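Local coordinates for restriction endonuclease EcoP15I, modification subunit (Escherichia coli, PDB 4ZCF) that methylates the second adenine of the asymmetric site 5'-CAGCAG-3' as a Mod homodimer and joins the Res subunit in an ATP-dependent restriction complex, at the interface of chains A and C and the interface of chains A and B. Sequence-based numbering; all coordinates share one arbitrary frame. Chains: chain A/B, Restriction endonuclease EcoP15I, modification subunit; chain C, Restriction endonuclease EcoP15I, restriction subunit.

Contact 1: the interface of chains A and C. Residues chain A 610, 620, 624, 640, 642; chain C 753-754, 757-758.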
# COMPACT_ATOMS: atom_id res chain seq x y z
N PHE A 610 21.16 -8.05 -33.52
CA PHE A 610 21.41 -9.20 -34.38
C PHE A 610 21.87 -10.43 -33.60
O PHE A 610 22.52 -10.30 -32.56
CB PHE A 610 22.39 -8.85 -35.53
CG PHE A 610 23.81 -8.57 -35.08
CD1 PHE A 610 24.19 -7.30 -34.69
CD2 PHE A 610 24.74 -9.60 -35.00
CE1 PHE A 610 25.48 -7.06 -34.21
CE2 PHE A 610 26.04 -9.35 -34.54
CZ PHE A 610 26.39 -8.08 -34.14
N GLN A 620 29.86 -8.76 -39.21
CA GLN A 620 29.57 -8.21 -37.87
C GLN A 620 30.24 -6.82 -37.73
O GLN A 620 29.58 -5.87 -37.32
CB GLN A 620 30.07 -9.22 -36.82
CG GLN A 620 29.49 -9.12 -35.42
CD GLN A 620 29.56 -10.42 -34.64
OE1 GLN A 620 29.35 -11.51 -35.16
NE2 GLN A 620 29.81 -10.33 -33.35
N ASN A 624 28.73 -2.57 -38.16
CA ASN A 624 29.11 -1.52 -37.22
C ASN A 624 29.65 -0.28 -37.95
O ASN A 624 29.09 0.81 -37.79
CB ASN A 624 30.10 -2.05 -36.17
CG ASN A 624 30.52 -1.03 -35.12
OD1 ASN A 624 29.70 -0.34 -34.50
ND2 ASN A 624 31.82 -0.96 -34.86
N LEU A 640 24.05 -0.60 -32.22
CA LEU A 640 24.17 -1.98 -32.69
C LEU A 640 24.45 -2.96 -31.55
O LEU A 640 25.56 -2.99 -31.01
CB LEU A 640 25.20 -2.08 -33.84
CG LEU A 640 25.37 -3.44 -34.50
CD1 LEU A 640 24.22 -3.76 -35.44
CD2 LEU A 640 26.69 -3.53 -35.22
N VAL A 642 24.50 -7.00 -29.85
CA VAL A 642 24.76 -8.43 -30.06
C VAL A 642 23.99 -9.25 -29.00
O VAL A 642 24.09 -8.97 -27.79
CB VAL A 642 26.25 -8.88 -29.98
CG1 VAL A 642 26.54 -10.01 -30.96
CG2 VAL A 642 27.23 -7.72 -30.15
N SER C 753 32.91 -8.93 -27.26
CA SER C 753 32.12 -9.09 -28.50
C SER C 753 31.36 -7.82 -28.87
O SER C 753 31.35 -7.43 -30.04
CB SER C 753 31.11 -10.22 -28.37
OG SER C 753 31.68 -11.42 -27.87
N GLN C 754 30.71 -7.18 -27.87
CA GLN C 754 29.91 -5.97 -27.99
C GLN C 754 30.73 -4.75 -28.38
O GLN C 754 30.16 -3.76 -28.84
CB GLN C 754 29.15 -5.71 -26.70
N PHE C 757 33.47 -5.66 -33.03
CA PHE C 757 32.66 -6.85 -32.78
C PHE C 757 33.16 -8.12 -33.43
O PHE C 757 33.11 -8.27 -34.63
CB PHE C 757 31.33 -6.60 -33.47
CG PHE C 757 30.65 -5.35 -33.04
CD1 PHE C 757 31.22 -4.13 -33.25
CD2 PHE C 757 29.43 -5.40 -32.43
CE1 PHE C 757 30.60 -2.98 -32.85
CE2 PHE C 757 28.80 -4.26 -32.02
CZ PHE C 757 29.39 -3.04 -32.23
N VAL C 758 33.46 -9.11 -32.61
CA VAL C 758 33.81 -10.45 -33.10
C VAL C 758 33.11 -11.57 -32.32
O VAL C 758 32.84 -11.42 -31.13
CB VAL C 758 35.30 -10.73 -33.54
CG1 VAL C 758 36.20 -9.50 -33.45
CG2 VAL C 758 35.92 -11.94 -32.86
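The ring of C:Phe757 turns its rim to the backbone carbonyl of A:Leu640, whose O lies in the ring plane 3.6 Å from CE2, while C:Gln754 O of its own chain sits 3.4 Å above one face, offset toward the rim. This is a Mod–Res interface in which the Mod C-terminal domain, typical of EcoP15I-type enzymes, receives an aromatic residue just past Res helix 745-756. The torsion that points CG away from its own carbonyl carbon (chi1 -56°) sends the ring between Mod helix 618-629 and strand 639-643. Chain A buries 98 Å² of C:Phe757. From the helix, A:Asn624 meets the CE1 corner at about a right angle, its CB 3.5 Å from C:Phe757 CE1; the amide and ring planes are 51° apart, and the shorter amide approach is doubtful. A:Gln620 comes in nearer the ring's base, with CG 3.7 Å from C:Phe757 CB. Strand side chains meet the opposite rim: A:Leu640 CD2 is 3.9 Å from C:Phe757 CE2, and A:Val642 CG2, antiparallel to the phenylalanine, is 3.9 Å from C:Phe757 CD2. The same methyl lies 3.9 Å from C:Gln754 CA. An alanine at C:Phe757 would probably open a gap between helix and strand, depriving A:Leu640 and A:Val642 of their aromatic partner.

Contact 2: the interface of chains A and B. Residues chain A 204, 223, 225, 241, 243, 390-391; chain B 225, 241, 243, 391.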
# COMPACT_ATOMS: atom_id res chain seq x y z
N PHE A 204 -6.43 -14.14 6.31
CA PHE A 204 -6.71 -12.70 6.29
C PHE A 204 -5.65 -11.85 7.00
O PHE A 204 -5.04 -11.01 6.35
CB PHE A 204 -8.15 -12.38 6.76
CG PHE A 204 -8.52 -10.92 6.91
CD1 PHE A 204 -8.20 -9.99 5.92
CD2 PHE A 204 -9.25 -10.48 8.00
CE1 PHE A 204 -8.56 -8.65 6.05
CE2 PHE A 204 -9.61 -9.12 8.13
CZ PHE A 204 -9.26 -8.22 7.15
N ASP A 223 -10.40 -2.62 3.42
CA ASP A 223 -10.82 -4.00 3.21
C ASP A 223 -12.29 -3.98 3.00
O ASP A 223 -13.00 -3.19 3.63
CB ASP A 223 -10.43 -4.92 4.38
CG ASP A 223 -8.95 -4.82 4.75
OD1 ASP A 223 -8.09 -4.82 3.81
OD2 ASP A 223 -8.65 -4.68 5.96
N VAL A 225 -15.89 -6.32 2.64
CA VAL A 225 -16.54 -7.51 3.18
C VAL A 225 -17.53 -7.99 2.18
O VAL A 225 -18.45 -7.26 1.82
CB VAL A 225 -17.12 -7.26 4.59
CG1 VAL A 225 -18.05 -8.38 5.03
CG2 VAL A 225 -15.99 -7.04 5.61
N HIS A 241 -19.40 -14.72 4.94
CA HIS A 241 -18.59 -13.71 4.31
C HIS A 241 -17.11 -14.06 4.16
O HIS A 241 -16.58 -14.96 4.82
CB HIS A 241 -18.77 -12.35 5.02
CG HIS A 241 -17.91 -12.17 6.25
ND1 HIS A 241 -18.32 -12.63 7.48
CD2 HIS A 241 -16.70 -11.57 6.39
CE1 HIS A 241 -17.36 -12.30 8.33
NE2 HIS A 241 -16.36 -11.67 7.72
N TYR A 243 -13.33 -11.68 2.40
CA TYR A 243 -12.79 -10.34 2.25
C TYR A 243 -12.11 -10.08 0.92
O TYR A 243 -11.79 -10.99 0.19
CB TYR A 243 -11.79 -10.04 3.40
CG TYR A 243 -12.24 -10.46 4.78
CD1 TYR A 243 -12.96 -9.59 5.60
CD2 TYR A 243 -11.93 -11.73 5.29
CE1 TYR A 243 -13.40 -9.99 6.87
CE2 TYR A 243 -12.37 -12.13 6.55
CZ TYR A 243 -13.09 -11.25 7.35
OH TYR A 243 -13.52 -11.62 8.60
N SER A 390 -18.12 -0.51 2.03
CA SER A 390 -17.21 -1.56 2.52
C SER A 390 -17.81 -2.97 2.64
O SER A 390 -17.05 -3.96 2.64
CB SER A 390 -16.55 -1.15 3.84
OG SER A 390 -17.48 -1.15 4.92
N VAL A 391 -19.15 -3.06 2.76
CA VAL A 391 -19.87 -4.33 2.89
C VAL A 391 -20.70 -4.61 1.64
O VAL A 391 -21.71 -3.94 1.42
CB VAL A 391 -20.73 -4.40 4.19
CG1 VAL A 391 -21.43 -5.77 4.32
CG2 VAL A 391 -19.88 -4.10 5.41
N VAL B 225 -18.69 -9.20 11.47
CA VAL B 225 -18.64 -7.82 10.95
C VAL B 225 -19.91 -7.13 11.35
O VAL B 225 -21.02 -7.63 11.17
CB VAL B 225 -18.13 -7.52 9.50
CG1 VAL B 225 -17.41 -8.70 8.86
CG2 VAL B 225 -19.19 -6.91 8.59
N HIS B 241 -18.25 -0.55 8.47
CA HIS B 241 -18.29 -1.71 9.33
C HIS B 241 -17.18 -1.68 10.35
O HIS B 241 -16.29 -0.84 10.28
CB HIS B 241 -18.25 -3.00 8.50
CG HIS B 241 -16.91 -3.36 7.93
ND1 HIS B 241 -16.42 -2.75 6.78
CD2 HIS B 241 -16.01 -4.28 8.35
CE1 HIS B 241 -15.24 -3.30 6.56
NE2 HIS B 241 -14.94 -4.22 7.47
N TYR B 243 -15.37 -4.84 13.52
CA TYR B 243 -15.21 -6.27 13.75
C TYR B 243 -15.42 -6.72 15.19
O TYR B 243 -15.27 -5.95 16.11
CB TYR B 243 -13.82 -6.74 13.29
CG TYR B 243 -13.47 -6.38 11.86
CD1 TYR B 243 -13.87 -7.20 10.80
CD2 TYR B 243 -12.71 -5.26 11.57
CE1 TYR B 243 -13.54 -6.88 9.48
CE2 TYR B 243 -12.41 -4.91 10.26
CZ TYR B 243 -12.82 -5.73 9.22
OH TYR B 243 -12.47 -5.41 7.92
N VAL B 391 -22.33 -11.37 9.45
CA VAL B 391 -22.53 -9.98 9.09
C VAL B 391 -23.80 -9.47 9.77
O VAL B 391 -24.91 -9.89 9.40
CB VAL B 391 -22.52 -9.72 7.56
CG1 VAL B 391 -22.50 -8.22 7.27
CG2 VAL B 391 -21.34 -10.42 6.89
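A:Val225 lays its CG2 methyl over the imidazole of B:His241, 3.9 Å from the ring centroid, and B:Val225 does the reciprocal with its CG1 over A:His241; in each pair valine and histidine cross obliquely. These CH-pi contacts belong to the Mod homodimer, an N(4)/N(6)-methyltransferase pair, and are built from strands 220-227 and 241-248 of both chains. Between the two pairs the valines meet tip to tip, A:Val225 CG1 standing 3.9 Å from B:Val225 CG1. A second tip-to-tip pair joins A:Val391 and B:Val391, whose other methyls pack on the histidines: CG2 of A:Val391 is 3.7 Å from B:His241 CB, and B:Val391 CG2 does likewise with A:His241. A:Tyr243 and B:Tyr243 instead slide past each other in opposite directions, coming nearest at their CE1 atoms, 4.1 Å apart. B:His241 is fixed at both nitrogens. Its CG lies between the backbone N and the carbonyl carbon (chi1 76°), which lets its ND1 reach A:Ser390 OG, a hydrogen bond of 2.7 Å with no direction assigned. In chain A the bond from A:His241 NE2 to A:Tyr243 OH is weak, which fits an interface that is not an exact two-fold. NE2 of B:His241 donates to B:Tyr243 OH at 2.8 Å, 164° at the hydrogen, with the phenol oxygen 10° out of the imidazole plane.

Contact 3: the interface of chains A and B. Residues chain A 30-31, 171, 202; chain B 56, 217-218.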
# COMPACT_ATOMS: atom_id res chain seq x y z
N ASP A 30 -1.17 -26.19 16.84
CA ASP A 30 -1.64 -25.44 15.67
C ASP A 30 -3.17 -25.47 15.49
O ASP A 30 -3.86 -26.01 16.36
CB ASP A 30 -0.81 -25.81 14.40
CG ASP A 30 -1.16 -27.12 13.73
OD1 ASP A 30 -2.11 -27.80 14.18
OD2 ASP A 30 -0.55 -27.43 12.68
N LYS A 31 -3.72 -24.90 14.40
CA LYS A 31 -5.17 -24.89 14.18
C LYS A 31 -5.81 -26.28 14.08
O LYS A 31 -7.01 -26.41 14.29
CB LYS A 31 -5.57 -23.99 12.99
CG LYS A 31 -5.26 -24.55 11.59
CD LYS A 31 -5.37 -23.48 10.51
CE LYS A 31 -6.77 -23.23 9.98
NZ LYS A 31 -6.92 -21.82 9.53
N HIS A 171 0.81 -21.66 7.72
CA HIS A 171 0.83 -20.23 7.43
C HIS A 171 2.15 -19.84 6.80
O HIS A 171 2.16 -19.07 5.84
CB HIS A 171 0.62 -19.42 8.72
CG HIS A 171 -0.75 -19.53 9.31
ND1 HIS A 171 -1.85 -19.00 8.67
CD2 HIS A 171 -1.14 -20.01 10.51
CE1 HIS A 171 -2.88 -19.23 9.47
NE2 HIS A 171 -2.50 -19.83 10.59
N ASN A 202 -9.00 -17.74 7.05
CA ASN A 202 -7.82 -18.56 7.27
C ASN A 202 -6.50 -17.80 7.24
O ASN A 202 -5.73 -17.91 8.19
CB ASN A 202 -7.82 -19.79 6.36
CG ASN A 202 -8.98 -20.69 6.66
OD1 ASN A 202 -9.06 -21.28 7.73
ND2 ASN A 202 -9.96 -20.72 5.76
N TYR B 56 5.83 -19.77 12.52
CA TYR B 56 5.54 -18.36 12.30
C TYR B 56 5.24 -17.66 13.62
O TYR B 56 4.82 -18.30 14.60
CB TYR B 56 4.42 -18.16 11.24
CG TYR B 56 3.01 -17.97 11.79
CD1 TYR B 56 2.32 -19.02 12.39
CD2 TYR B 56 2.36 -16.74 11.68
CE1 TYR B 56 1.04 -18.85 12.90
CE2 TYR B 56 1.06 -16.56 12.18
CZ TYR B 56 0.40 -17.62 12.79
OH TYR B 56 -0.87 -17.48 13.29
N GLU B 217 -5.07 -21.03 17.86
CA GLU B 217 -5.92 -20.90 16.66
C GLU B 217 -7.10 -21.86 16.54
O GLU B 217 -8.13 -21.48 16.00
CB GLU B 217 -5.10 -20.82 15.36
CG GLU B 217 -5.84 -20.05 14.26
CD GLU B 217 -5.08 -19.79 12.98
OE1 GLU B 217 -4.07 -20.49 12.73
OE2 GLU B 217 -5.50 -18.89 12.22
N GLN B 218 -6.97 -23.06 17.10
CA GLN B 218 -8.01 -24.09 17.09
C GLN B 218 -9.23 -23.68 17.91
O GLN B 218 -10.32 -24.21 17.69
CB GLN B 218 -7.42 -25.41 17.61
CG GLN B 218 -8.37 -26.58 17.55
CD GLN B 218 -7.73 -27.88 17.91
OE1 GLN B 218 -6.80 -27.95 18.73
NE2 GLN B 218 -8.23 -28.94 17.29
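B:Glu217 reaches across the Mod dimer, tip to tip with A:His171, in an interface between two copies of an N(4)/N(6)-family DNA methyltransferase. It starts from the short 3-10 turn 217-219 with CG anti to the backbone N (chi1 -153°) and then runs extended, which carries the carboxylate to the far chain. B:Glu217 CB packs 4.0 Å from A:Lys31 CB, and CG continues past that same carbon, the two side chains lying alongside and pointing the same way. CD arrives in the plane of the A:His171 ring, at its edge. Of the carboxylate oxygens, B:Glu217 OE1 takes the hydrogen bond: A:His171 NE2 donates over 2.7 Å to its syn lone pair, almost straight at 176°. The acceptor lies almost in the imidazole plane, and the carboxylate plane is turned 28° from that of the ring, close to coplanar. B:Glu217 OE2 lies 4.2 Å from the A:Lys31 ammonium NZ, without direct contact, and the opposite charges may still steady the carboxylate electrostatically. A:Lys31 bends at chi3, and its NZ donates instead to A:Asn202 OD1 at 2.9 Å within chain A. The backbone O of A:Asn202 also lies at the A:His171 ring edge, in plane. B:Tyr56 meets the histidine from its CD2 side: A:His171 CB stands 4.0 Å above the centre of the B:Tyr56 ring, and A:His171 CD2 comes 3.4 Å from B:Tyr56 CE1. Further along the turn, B:Gln218 CB rests 3.5 Å from the backbone O of A:Lys31.

Contacts 2 and 3 both lie on the Mod–Mod interface, their C-alpha centres about 21 Å apart, whereas contact 1 joins Mod to Res and lies about 59 Å from contact 2 and 58 Å from contact 3. Chain A takes part in all three, but no residue is shared. Sequence ties the dimer contacts together: in chain B the 3-10 turn of contact 3 leads directly into strand 220-227 of contact 2, and in chain A the loop with A:Asn202 precedes helix 204-215. Chain A thus pairs with the second Mod and holds Res at a remote C-terminal surface, consistent with a Res(1)Mod(2) heterotrimer.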